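Local coordinates for protein putative ring-cleaving dioxygenase MhqO (Bacillus subtilis subsp. subtilis, PDB 3OAJ) that is a putative iron-dependent extradiol ring-cleavage dioxygenase that may contribute to the breakdown of aromatic compounds, at residues Lys4-Gly8 with Trp221-Asp225; Gly8-Ile12 with Phe154-Thr158; Thr83-Lys89 with Leu127-Glu133. All coordinates share one frame; numbering follows the deposited sequence.

The three contacts run through both eight-stranded mixed sheets of the chain. Contact 1 joins the loop ahead of strand 9-16 to the end of strand 215-223, its neighbour in the metal-bearing sheet. Contact 2 starts from the same stretch, sharing Gly8, and crosses to strand 153-160 of the second sheet; the centres of contacts 1 and 2 are about 12 Å apart. Contact 3 lies wholly within that second sheet, its centre about 11 Å from contact 2 and 21 Å from contact 1. Along the sequence its segments fall between those of the other two. In space, contact 2 joins the sheet carrying His11 to the second sheet, which puts an apolar layer behind the metal site.

Contact 1 of 3, residues Lys4-Gly8 with Trp221-Asp225; sequences KKTMG and WRAND
Thr6 and Gly8 grip Arg222 from the loop that leads into strand 9-16. The Thr6 hydroxyl lies opposite its own backbone N (chi1 -179°), which carries OG1 over to the backbone of Arg222 on strand 215-223: OG1 donates to Arg222 O at 2.8 Å, arriving in the carbonyl plane on a lone pair. Two residues on, Arg222 N gives its hydrogen to Gly8 O at 2.9 Å, and the donor sits almost straight ahead of that carbonyl, with a C=O...N angle of 177°. The same Gly8 oxygen is approached by the CA-H of Trp221 and by the aliphatic part of Arg222, whose CG lies 3.4 Å from Gly8 O.

Beyond CG the arginine bends at chi3 and turns its flat end beneath Met7. Met7 CB sits over one guanidinium face, displaced toward the rim and 3.9 Å from Arg222 NH1; the polar end itself is claimed by a salt bridge from NH2 to Asp270. Trp221 comes alongside, its CB 3.7 Å from Thr6 OG1, while its ring approaches Gly8 C and Thr6 CG2 obliquely and meets Phe265 of the adjacent strand 264-269 edge-to-face. A water adds a bridge between the segments, accepting from Met7 N and donating to Arg222 O, so that oxygen takes two hydrogens, one from Thr6 and one from water.

Taken together, the chemistry is that of a loop held to a strand end by two direct hydrogen bonds and one water: Arg222 N is bonded by Gly8 O, and Arg222 O by Thr6 OG1 and the water, while the guanidinium, with Met7 CB over one face, sends NH2 to Asp270.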
ATOM      1  N   LYS A   4      -3.455   1.065  22.075  1.00 22.10           N
ATOM      2  CA  LYS A   4      -2.267   1.350  21.259  1.00 21.04           C
ATOM      3  C   LYS A   4      -2.529   2.509  20.293  1.00 19.23           C
ATOM      4  O   LYS A   4      -3.676   2.939  20.143  1.00 18.79           O
ATOM      5  CB  LYS A   4      -1.859   0.089  20.481  1.00 21.78           C
ATOM      6  CG  LYS A   4      -1.484  -1.124  21.348  1.00 23.13           C
ATOM      7  CD  LYS A   4      -0.093  -0.991  21.963  1.00 22.09           C
ATOM      8  CE  LYS A   4       1.005  -1.172  20.916  1.00 22.46           C
ATOM      9  NZ  LYS A   4       2.266  -0.459  21.302  1.00 21.92           N
ATOM     10  N   LYS A   5      -1.470   3.019  19.656  1.00 18.68           N
ATOM     11  CA  LYS A   5      -1.588   4.097  18.660  1.00 18.89           C
ATOM     12  C   LYS A   5      -0.580   3.966  17.516  1.00 18.30           C
ATOM     13  O   LYS A   5       0.613   4.146  17.713  1.00 20.57           O
ATOM     14  CB  LYS A   5      -1.393   5.454  19.337  1.00 20.55           C
ATOM     15  CG  LYS A   5      -1.877   6.650  18.550  1.00 23.96           C
ATOM     16  CD  LYS A   5      -1.892   7.916  19.414  1.00 24.36           C
ATOM     17  CE  LYS A   5      -2.839   7.777  20.612  1.00 24.73           C
ATOM     18  NZ  LYS A   5      -4.265   8.055  20.258  1.00 26.19           N
ATOM     19  N   THR A   6      -1.063   3.689  16.314  1.00 15.45           N
ATOM     20  CA  THR A   6      -0.199   3.609  15.138  1.00 13.69           C
ATOM     21  C   THR A   6      -0.080   4.960  14.432  1.00 12.86           C
ATOM     22  O   THR A   6      -1.047   5.712  14.346  1.00 13.17           O
ATOM     23  CB  THR A   6      -0.720   2.542  14.149  1.00 12.68           C
ATOM     24  OG1 THR A   6       0.151   2.455  13.011  1.00 12.17           O
ATOM     25  CG2 THR A   6      -2.139   2.876  13.647  1.00 13.04           C
ATOM     26  N   MET A   7       1.094   5.257  13.890  1.00 12.47           N
ATOM     27  CA  MET A   7       1.272   6.466  13.092  1.00 13.03           C
ATOM     28  C   MET A   7       0.458   6.474  11.801  1.00 11.68           C
ATOM     29  O   MET A   7       0.086   7.536  11.302  1.00 11.87           O
ATOM     30  CB  MET A   7       2.750   6.671  12.772  1.00 15.70           C
ATOM     31  CG  MET A   7       3.563   7.065  14.005  1.00 20.22           C
ATOM     32  SD  MET A   7       3.224   8.778  14.459  1.00 23.20           S
ATOM     33  CE  MET A   7       4.283   9.538  13.231  1.00 20.01           C
ATOM     34  N   GLY A   8       0.140   5.292  11.290  1.00 10.58           N
ATOM     35  CA  GLY A   8      -0.566   5.223  10.003  1.00 10.13           C
ATOM     36  C   GLY A   8      -0.161   4.012   9.195  1.00  9.99           C
ATOM     37  O   GLY A   8       0.488   3.091   9.715  1.00 10.86           O
ATOM     38  N   TRP A 221      -0.076  -1.540   9.052  1.00 10.19           N
ATOM     39  CA  TRP A 221       0.049  -0.371   9.911  1.00  9.92           C
ATOM     40  C   TRP A 221       1.429  -0.334  10.548  1.00 10.50           C
ATOM     41  O   TRP A 221       2.038  -1.366  10.786  1.00 11.31           O
ATOM     42  CB  TRP A 221      -1.036  -0.441  10.991  1.00 10.56           C
ATOM     43  CG  TRP A 221      -2.393  -0.640  10.377  1.00  9.99           C
ATOM     44  CD1 TRP A 221      -3.041  -1.824  10.206  1.00 10.15           C
ATOM     45  CD2 TRP A 221      -3.244   0.368   9.813  1.00 10.06           C
ATOM     46  NE1 TRP A 221      -4.233  -1.622   9.569  1.00 10.37           N
ATOM     47  CE2 TRP A 221      -4.390  -0.284   9.330  1.00 10.43           C
ATOM     48  CE3 TRP A 221      -3.150   1.762   9.684  1.00 11.00           C
ATOM     49  CZ2 TRP A 221      -5.437   0.397   8.716  1.00 10.25           C
ATOM     50  CZ3 TRP A 221      -4.196   2.440   9.068  1.00 11.39           C
ATOM     51  CH2 TRP A 221      -5.334   1.755   8.622  1.00 11.01           C
ATOM     52  N   ARG A 222       1.915   0.866  10.805  1.00 10.53           N
ATOM     53  CA  ARG A 222       3.263   1.079  11.345  1.00 10.55           C
ATOM     54  C   ARG A 222       3.411   0.783  12.825  1.00 11.45           C
ATOM     55  O   ARG A 222       2.542   1.099  13.631  1.00 12.37           O
ATOM     56  CB  ARG A 222       3.693   2.528  11.108  1.00 10.58           C
ATOM     57  CG  ARG A 222       3.870   2.851   9.632  1.00 11.69           C
ATOM     58  CD  ARG A 222       3.990   4.325   9.364  1.00 12.20           C
ATOM     59  NE  ARG A 222       5.177   4.880   9.985  1.00 12.75           N
ATOM     60  CZ  ARG A 222       5.469   6.169  10.012  1.00 13.65           C
ATOM     61  NH1 ARG A 222       4.665   7.054   9.435  1.00 14.34           N
ATOM     62  NH2 ARG A 222       6.577   6.567  10.606  1.00 14.88           N
ATOM     63  N   ALA A 223       4.546   0.181  13.168  1.00 11.69           N
ATOM     64  CA  ALA A 223       5.045   0.165  14.541  1.00 11.88           C
ATOM     65  C   ALA A 223       6.400   0.847  14.499  1.00 12.57           C
ATOM     66  O   ALA A 223       7.115   0.720  13.506  1.00 12.12           O
ATOM     67  CB  ALA A 223       5.155  -1.273  15.085  1.00 12.33           C
ATOM     68  N   ASN A 224       6.758   1.539  15.574  1.00 14.26           N
ATOM     69  CA  ASN A 224       8.009   2.302  15.618  1.00 15.29           C
ATOM     70  C   ASN A 224       9.272   1.445  15.508  1.00 14.45           C
ATOM     71  O   ASN A 224      10.250   1.855  14.894  1.00 14.53           O
ATOM     72  CB  ASN A 224       8.110   3.125  16.915  1.00 18.07           C
ATOM     73  CG  ASN A 224       6.982   4.139  17.079  1.00 23.09           C
ATOM     74  OD1 ASN A 224       6.422   4.290  18.177  1.00 21.98           O
ATOM     75  ND2 ASN A 224       6.658   4.846  16.015  1.00 20.87           N
ATOM     76  N   ASP A 225       9.233   0.259  16.113  1.00 14.10           N
ATOM     77  CA  ASP A 225      10.391  -0.616  16.220  1.00 14.01           C
ATOM     78  C   ASP A 225       9.934  -2.006  16.658  1.00 13.60           C
ATOM     79  O   ASP A 225       8.734  -2.238  16.835  1.00 13.70           O
ATOM     80  CB  ASP A 225      11.458  -0.020  17.169  1.00 15.25           C
ATOM     81  CG  ASP A 225      10.927   0.310  18.560  1.00 15.48           C
ATOM     82  OD1 ASP A 225       9.905  -0.254  19.004  1.00 15.98           O
ATOM     83  OD2 ASP A 225      11.592   1.125  19.246  1.00 17.01           O
TER
HETATM   84  O   HOH W   1       3.723   5.249  17.086  1.00 37.01           O
HETATM   85  O   HOH W   2       3.355   3.714  14.722  1.00 17.43           O

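Contact 2 of 3, residues Gly8-Ile12 with Phe154-Thr158; sequences GIHHI and FGGAT. With ZN (zinc ion), chain C.
Strands 9-12 and 154-158 cross at 69° with their axes 9.1 Å apart, too far for backbone pairing, and no hydrogen bond joins them: two sheets pack face against face. Phe154 carries most of the contact. Ile12 CD1 stands over the centre of one ring face, 4.0 Å from the centroid and 12° off the normal, a CH-pi contact. Ile9 meets the same side chain at about a right angle, its CG2 3.6 Å from Phe154 CD2, and His11 CA lies at the ring edge. Ile9 CG1 is placed beside the backbone N (chi1 -63°), and its CD1 reaches across to Gly156 C at 3.7 Å and to Ala157 CB.

His10 and His11 turn the other way, both facing Ala220 in a classic beta bulge. His11 ND1 donates to His10 ND1 at 2.8 Å in a straight bond, which fixes the rotation of the His11 ring while NE2 binds zinc at 2.1 Å, with His218 and Glu266 completing the protein ligands. The apolar layer thus backs the metal site: strands 215-223 and 61-66 flank strand 9-16, while strand 79-87 runs beside strand 153-160.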
ATOM      1  N   GLY A   8       0.140   5.292  11.290  1.00 10.58           N
ATOM      2  CA  GLY A   8      -0.566   5.223  10.003  1.00 10.13           C
ATOM      3  C   GLY A   8      -0.161   4.012   9.195  1.00  9.99           C
ATOM      4  O   GLY A   8       0.488   3.091   9.715  1.00 10.86           O
ATOM      5  N   ILE A   9      -0.514   4.026   7.916  1.00 10.32           N
ATOM      6  CA  ILE A   9      -0.173   2.932   7.020  1.00  9.73           C
ATOM      7  C   ILE A   9       1.361   2.828   6.848  1.00  8.54           C
ATOM      8  O   ILE A   9       2.066   3.850   6.687  1.00  9.19           O
ATOM      9  CB  ILE A   9      -0.832   3.151   5.649  1.00  9.58           C
ATOM     10  CG1 ILE A   9      -2.371   3.148   5.763  1.00  9.65           C
ATOM     11  CG2 ILE A   9      -0.327   2.124   4.611  1.00  9.83           C
ATOM     12  CD1 ILE A   9      -3.085   3.721   4.525  1.00  9.49           C
ATOM     13  N   HIS A  10       1.856   1.590   6.916  1.00  9.31           N
ATOM     14  CA  HIS A  10       3.225   1.246   6.572  1.00 10.18           C
ATOM     15  C   HIS A  10       3.295   0.936   5.077  1.00 10.04           C
ATOM     16  O   HIS A  10       4.025   1.581   4.343  1.00 10.80           O
ATOM     17  CB  HIS A  10       3.709   0.053   7.433  1.00 10.53           C
ATOM     18  CG  HIS A  10       5.151  -0.293   7.251  1.00 10.57           C
ATOM     19  ND1 HIS A  10       5.617  -0.982   6.150  1.00 10.86           N
ATOM     20  CD2 HIS A  10       6.229  -0.073   8.043  1.00 10.53           C
ATOM     21  CE1 HIS A  10       6.925  -1.145   6.259  1.00 11.04           C
ATOM     22  NE2 HIS A  10       7.317  -0.632   7.409  1.00 10.45           N
ATOM     23  N   HIS A  11       2.533  -0.063   4.639  1.00  9.90           N
ATOM     24  CA  HIS A  11       2.458  -0.396   3.214  1.00  9.88           C
ATOM     25  C   HIS A  11       1.121  -1.071   2.949  1.00  9.59           C
ATOM     26  O   HIS A  11       0.407  -1.435   3.881  1.00  9.35           O
ATOM     27  CB  HIS A  11       3.611  -1.323   2.773  1.00 10.39           C
ATOM     28  CG  HIS A  11       3.617  -2.667   3.435  1.00  9.53           C
ATOM     29  ND1 HIS A  11       4.259  -2.902   4.635  1.00  9.23           N
ATOM     30  CD2 HIS A  11       3.098  -3.858   3.045  1.00  9.93           C
ATOM     31  CE1 HIS A  11       4.137  -4.181   4.952  1.00  9.86           C
ATOM     32  NE2 HIS A  11       3.430  -4.783   4.011  1.00 10.14           N
ATOM     33  N   ILE A  12       0.781  -1.187   1.670  1.00  9.44           N
ATOM     34  CA  ILE A  12      -0.355  -1.953   1.215  1.00  9.34           C
ATOM     35  C   ILE A  12       0.165  -2.933   0.173  1.00  9.22           C
ATOM     36  O   ILE A  12       1.039  -2.623  -0.628  1.00 10.65           O
ATOM     37  CB  ILE A  12      -1.413  -0.987   0.593  1.00 10.30           C
ATOM     38  CG1 ILE A  12      -2.084  -0.162   1.696  1.00 10.65           C
ATOM     39  CG2 ILE A  12      -2.462  -1.731  -0.220  1.00 10.62           C
ATOM     40  CD1 ILE A  12      -2.825   1.074   1.200  1.00 11.05           C
ATOM     41  N   PHE A 154       0.939   7.524   0.531  1.00  9.92           N
ATOM     42  CA  PHE A 154      -0.501   7.337   0.662  1.00 10.00           C
ATOM     43  C   PHE A 154      -1.110   8.518   1.377  1.00 10.13           C
ATOM     44  O   PHE A 154      -0.543   9.015   2.344  1.00  9.99           O
ATOM     45  CB  PHE A 154      -0.843   6.085   1.478  1.00 10.08           C
ATOM     46  CG  PHE A 154      -0.329   4.814   0.884  1.00  9.77           C
ATOM     47  CD1 PHE A 154      -0.659   4.459  -0.417  1.00  9.66           C
ATOM     48  CD2 PHE A 154       0.513   3.985   1.622  1.00 10.44           C
ATOM     49  CE1 PHE A 154      -0.177   3.279  -0.964  1.00  8.83           C
ATOM     50  CE2 PHE A 154       1.008   2.811   1.083  1.00  9.83           C
ATOM     51  CZ  PHE A 154       0.657   2.449  -0.211  1.00  9.67           C
ATOM     52  N   GLY A 155      -2.265   8.958   0.900  1.00 10.34           N
ATOM     53  CA  GLY A 155      -3.127   9.816   1.696  1.00 10.63           C
ATOM     54  C   GLY A 155      -3.871   9.011   2.746  1.00 10.45           C
ATOM     55  O   GLY A 155      -4.326   9.555   3.757  1.00 10.64           O
ATOM     56  N   GLY A 156      -4.002   7.709   2.497  1.00 10.70           N
ATOM     57  CA  GLY A 156      -4.779   6.814   3.345  1.00  9.52           C
ATOM     58  C   GLY A 156      -5.397   5.736   2.479  1.00  9.30           C
ATOM     59  O   GLY A 156      -4.819   5.366   1.454  1.00  9.46           O
ATOM     60  N   ALA A 157      -6.567   5.266   2.879  1.00  9.27           N
ATOM     61  CA  ALA A 157      -7.259   4.176   2.203  1.00  9.38           C
ATOM     62  C   ALA A 157      -8.718   4.175   2.597  1.00  9.67           C
ATOM     63  O   ALA A 157      -9.097   4.746   3.638  1.00  9.70           O
ATOM     64  CB  ALA A 157      -6.612   2.814   2.548  1.00 10.57           C
ATOM     65  N   THR A 158      -9.524   3.506   1.771  1.00  9.96           N
ATOM     66  CA  THR A 158     -10.942   3.304   2.053  1.00 10.28           C
ATOM     67  C   THR A 158     -11.168   1.809   2.254  1.00 10.66           C
ATOM     68  O   THR A 158     -10.828   1.013   1.387  1.00 11.83           O
ATOM     69  CB  THR A 158     -11.839   3.829   0.890  1.00 10.82           C
ATOM     70  OG1 THR A 158     -11.658   5.252   0.778  1.00 11.83           O
ATOM     71  CG2 THR A 158     -13.330   3.491   1.148  1.00 13.22           C
TER
HETATM   72 ZN    ZN C 500       2.586  -6.678   4.321  0.70 17.63          ZN

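Contact 3 of 3, residues Thr83-Lys89 with Leu127-Glu133; sequences TSYVVPK and LEIVERE
Thr83-Val87 and Leu127-Glu131 pair in parallel register within a mixed sheet of the vicinal oxygen chelate (glyoxalase/dioxygenase) fold, Thr83 opposite Leu127 through Val87 opposite Glu131. Backbone bonds alternate between the strands, as where Tyr85 N donates to Glu128 O at 2.8 Å and Tyr85 O accepts from Val130 N.

Glu128 can be followed outward. Its CB leaves on the face shared with Ser84, Val86 and Val130, and chi1 of 63° sets CG between the backbone N and carbonyl carbon, turning it to Ser84, whose OG is 3.4 Å from CG. CD lies 3.6 Å from Ser84 OG. At the tip OE2 takes the Ser84 hydroxyl at 2.8 Å, on the anti side and 16° out of the carboxylate plane; Arg111 also forms a salt bridge to OE2, and OE1 lies near the carboxylate of Glu118.

On the other face Val87 crosses Ile129 at about a right angle, and Tyr85 CE2 is 3.7 Å from Leu127 CD2. The guanidinium of Arg132, salt-bridged to Glu114, rests with one face over Val130 CG1. Water 3 donates to Ser84 OG and accepts from Arg132 NH2, each at 2.8 Å.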
ATOM      1  N   THR A  83      -7.142   2.741  -2.660  1.00 10.02           N
ATOM      2  CA  THR A  83      -5.874   3.188  -2.126  1.00 10.03           C
ATOM      3  C   THR A  83      -5.714   4.650  -2.527  1.00 10.03           C
ATOM      4  O   THR A  83      -5.885   5.003  -3.702  1.00 10.65           O
ATOM      5  CB  THR A  83      -4.724   2.325  -2.698  1.00 10.50           C
ATOM      6  OG1 THR A  83      -4.945   0.960  -2.308  1.00 10.75           O
ATOM      7  CG2 THR A  83      -3.368   2.805  -2.198  1.00 11.09           C
ATOM      8  N   SER A  84      -5.401   5.499  -1.552  1.00  9.97           N
ATOM      9  CA  SER A  84      -5.385   6.958  -1.725  1.00 10.40           C
ATOM     10  C   SER A  84      -3.943   7.440  -1.760  1.00 10.47           C
ATOM     11  O   SER A  84      -3.162   7.077  -0.875  1.00 11.61           O
ATOM     12  CB  SER A  84      -6.157   7.605  -0.561  1.00 11.60           C
ATOM     13  OG  SER A  84      -6.570   8.926  -0.854  1.00 13.96           O
ATOM     14  N   TYR A  85      -3.589   8.224  -2.790  1.00 10.10           N
ATOM     15  CA  TYR A  85      -2.263   8.815  -2.944  1.00 10.16           C
ATOM     16  C   TYR A  85      -2.349  10.328  -2.802  1.00 10.06           C
ATOM     17  O   TYR A  85      -3.212  10.969  -3.410  1.00 11.52           O
ATOM     18  CB  TYR A  85      -1.672   8.450  -4.314  1.00 10.17           C
ATOM     19  CG  TYR A  85      -1.328   6.990  -4.425  1.00 10.35           C
ATOM     20  CD1 TYR A  85      -0.186   6.474  -3.803  1.00 10.24           C
ATOM     21  CD2 TYR A  85      -2.171   6.100  -5.094  1.00 10.99           C
ATOM     22  CE1 TYR A  85       0.121   5.110  -3.883  1.00 10.77           C
ATOM     23  CE2 TYR A  85      -1.866   4.744  -5.184  1.00 10.89           C
ATOM     24  CZ  TYR A  85      -0.708   4.260  -4.574  1.00 10.44           C
ATOM     25  OH  TYR A  85      -0.431   2.919  -4.635  1.00 11.79           O
ATOM     26  N   VAL A  86      -1.473  10.896  -1.981  1.00  9.62           N
ATOM     27  CA  VAL A  86      -1.464  12.333  -1.731  1.00 10.05           C
ATOM     28  C   VAL A  86      -0.400  13.044  -2.563  1.00 10.17           C
ATOM     29  O   VAL A  86       0.734  12.563  -2.709  1.00 10.26           O
ATOM     30  CB  VAL A  86      -1.384  12.625  -0.202  1.00 10.54           C
ATOM     31  CG1 VAL A  86      -0.048  12.175   0.375  1.00 13.08           C
ATOM     32  CG2 VAL A  86      -1.652  14.105   0.114  1.00 12.98           C
ATOM     33  N   VAL A  87      -0.808  14.177  -3.131  1.00 10.42           N
ATOM     34  CA  VAL A  87       0.078  15.021  -3.927  1.00 10.47           C
ATOM     35  C   VAL A  87       0.099  16.447  -3.354  1.00 10.87           C
ATOM     36  O   VAL A  87      -0.771  16.794  -2.542  1.00 11.93           O
ATOM     37  CB  VAL A  87      -0.331  15.032  -5.441  1.00 10.56           C
ATOM     38  CG1 VAL A  87      -0.272  13.610  -6.036  1.00 11.11           C
ATOM     39  CG2 VAL A  87      -1.730  15.646  -5.621  1.00 11.79           C
ATOM     40  N   PRO A  88       1.087  17.264  -3.754  1.00 11.08           N
ATOM     41  CA  PRO A  88       1.119  18.633  -3.238  1.00 11.27           C
ATOM     42  C   PRO A  88      -0.099  19.486  -3.606  1.00 11.42           C
ATOM     43  O   PRO A  88      -0.766  19.227  -4.612  1.00 11.08           O
ATOM     44  CB  PRO A  88       2.368  19.213  -3.891  1.00 11.11           C
ATOM     45  CG  PRO A  88       3.247  18.023  -4.136  1.00 10.95           C
ATOM     46  CD  PRO A  88       2.270  16.977  -4.589  1.00 10.34           C
ATOM     47  N   LYS A  89      -0.368  20.517  -2.799  1.00 11.89           N
ATOM     48  CA  LYS A  89      -1.453  21.445  -3.124  1.00 12.71           C
ATOM     49  C   LYS A  89      -1.179  22.058  -4.491  1.00 12.48           C
ATOM     50  O   LYS A  89      -0.055  22.481  -4.782  1.00 12.89           O
ATOM     51  CB  LYS A  89      -1.629  22.528  -2.047  1.00 14.81           C
ATOM     52  CG  LYS A  89      -2.408  22.096  -0.769  1.00 21.04           C
ATOM     53  CD  LYS A  89      -3.846  21.527  -1.010  1.00 20.52           C
ATOM     54  CE  LYS A  89      -4.813  22.508  -1.701  1.00 22.58           C
ATOM     55  NZ  LYS A  89      -6.086  21.825  -2.143  1.00 22.60           N
ATOM     56  N   LEU A 127      -7.768   3.373  -7.352  1.00  9.90           N
ATOM     57  CA  LEU A 127      -6.835   4.359  -6.817  1.00  9.96           C
ATOM     58  C   LEU A 127      -7.497   5.729  -6.791  1.00  9.94           C
ATOM     59  O   LEU A 127      -8.462   5.984  -7.536  1.00 10.64           O
ATOM     60  CB  LEU A 127      -5.586   4.428  -7.704  1.00 11.18           C
ATOM     61  CG  LEU A 127      -4.507   3.344  -7.581  1.00 12.85           C
ATOM     62  CD1 LEU A 127      -5.012   1.949  -7.915  1.00 13.47           C
ATOM     63  CD2 LEU A 127      -3.295   3.726  -8.448  1.00 13.05           C
ATOM     64  N   GLU A 128      -6.945   6.635  -5.990  1.00 10.13           N
ATOM     65  CA  GLU A 128      -7.392   8.017  -6.034  1.00  9.98           C
ATOM     66  C   GLU A 128      -6.234   8.921  -5.679  1.00 10.01           C
ATOM     67  O   GLU A 128      -5.295   8.491  -4.994  1.00 11.12           O
ATOM     68  CB  GLU A 128      -8.607   8.270  -5.121  1.00 10.57           C
ATOM     69  CG  GLU A 128      -8.315   8.051  -3.656  1.00 12.05           C
ATOM     70  CD  GLU A 128      -9.503   8.193  -2.720  1.00 11.01           C
ATOM     71  OE1 GLU A 128     -10.688   8.232  -3.155  1.00 12.93           O
ATOM     72  OE2 GLU A 128      -9.221   8.230  -1.502  1.00 13.06           O
ATOM     73  N   ILE A 129      -6.309  10.159  -6.152  1.00  9.84           N
ATOM     74  CA  ILE A 129      -5.334  11.196  -5.818  1.00  9.70           C
ATOM     75  C   ILE A 129      -6.043  12.369  -5.159  1.00 10.27           C
ATOM     76  O   ILE A 129      -7.113  12.772  -5.614  1.00 10.87           O
ATOM     77  CB  ILE A 129      -4.526  11.635  -7.090  1.00  8.95           C
ATOM     78  CG1 ILE A 129      -3.484  10.575  -7.432  1.00 10.45           C
ATOM     79  CG2 ILE A 129      -3.829  12.976  -6.893  1.00 10.27           C
ATOM     80  CD1 ILE A 129      -2.879  10.734  -8.833  1.00 10.17           C
ATOM     81  N   VAL A 130      -5.449  12.881  -4.083  1.00 10.04           N
ATOM     82  CA  VAL A 130      -5.949  14.033  -3.344  1.00  9.67           C
ATOM     83  C   VAL A 130      -4.783  14.957  -3.043  1.00 10.14           C
ATOM     84  O   VAL A 130      -3.663  14.478  -2.885  1.00 10.98           O
ATOM     85  CB  VAL A 130      -6.656  13.589  -2.033  1.00 10.18           C
ATOM     86  CG1 VAL A 130      -5.695  12.864  -1.064  1.00 11.40           C
ATOM     87  CG2 VAL A 130      -7.372  14.754  -1.362  1.00 10.72           C
ATOM     88  N   GLU A 131      -5.060  16.260  -2.973  1.00 10.03           N
ATOM     89  CA  GLU A 131      -4.041  17.273  -2.682  0.50 10.65           C
ATOM     90  C   GLU A 131      -4.031  17.587  -1.202  1.00 11.23           C
ATOM     91  O   GLU A 131      -5.082  17.898  -0.644  1.00 12.08           O
ATOM     92  CB  GLU A 131      -4.366  18.587  -3.389  0.50 10.95           C
ATOM     93  CG  GLU A 131      -4.275  18.589  -4.886  0.50 12.72           C
ATOM     94  CD  GLU A 131      -4.458  19.986  -5.428  0.50 11.20           C
ATOM     95  OE1 GLU A 131      -4.655  20.909  -4.610  0.50 13.26           O
ATOM     96  OE2 GLU A 131      -4.377  20.167  -6.657  0.50 13.11           O
ATOM     97  N   ARG A 132      -2.850  17.547  -0.573  1.00 11.29           N
ATOM     98  CA  ARG A 132      -2.719  17.998   0.829  1.00 12.26           C
ATOM     99  C   ARG A 132      -1.321  18.543   1.075  1.00 12.68           C
ATOM    100  O   ARG A 132      -0.343  18.004   0.556  1.00 12.42           O
ATOM    101  CB  ARG A 132      -3.005  16.885   1.850  1.00 12.58           C
ATOM    102  CG  ARG A 132      -4.374  16.217   1.748  1.00 13.16           C
ATOM    103  CD  ARG A 132      -4.581  15.213   2.863  1.00 13.73           C
ATOM    104  NE  ARG A 132      -5.883  14.585   2.708  1.00 13.34           N
ATOM    105  CZ  ARG A 132      -6.103  13.271   2.641  1.00 12.55           C
ATOM    106  NH1 ARG A 132      -5.087  12.426   2.778  1.00 12.93           N
ATOM    107  NH2 ARG A 132      -7.341  12.810   2.474  1.00 12.86           N
ATOM    108  N   GLU A 133      -1.228  19.616   1.862  1.00 13.84           N
ATOM    109  CA  GLU A 133       0.064  20.210   2.216  1.00 14.54           C
ATOM    110  C   GLU A 133       0.879  19.277   3.111  1.00 13.94           C
ATOM    111  O   GLU A 133       2.105  19.167   2.952  1.00 13.35           O
ATOM    112  CB  GLU A 133      -0.122  21.586   2.894  1.00 16.47           C
ATOM    113  CG  GLU A 133       1.191  22.358   3.163  1.00 23.43           C
ATOM    114  CD  GLU A 133       1.861  22.883   1.894  1.00 20.09           C
ATOM    115  OE1 GLU A 133       1.152  23.179   0.906  1.00 24.39           O
ATOM    116  OE2 GLU A 133       3.106  23.026   1.892  1.00 24.93           O
TER
HETATM  117  O   HOH W   3      -7.176  10.124   1.630  1.00 13.67           O
HETATM  118  O   HOH W   4       1.809  21.514  -1.080  1.00 15.30           O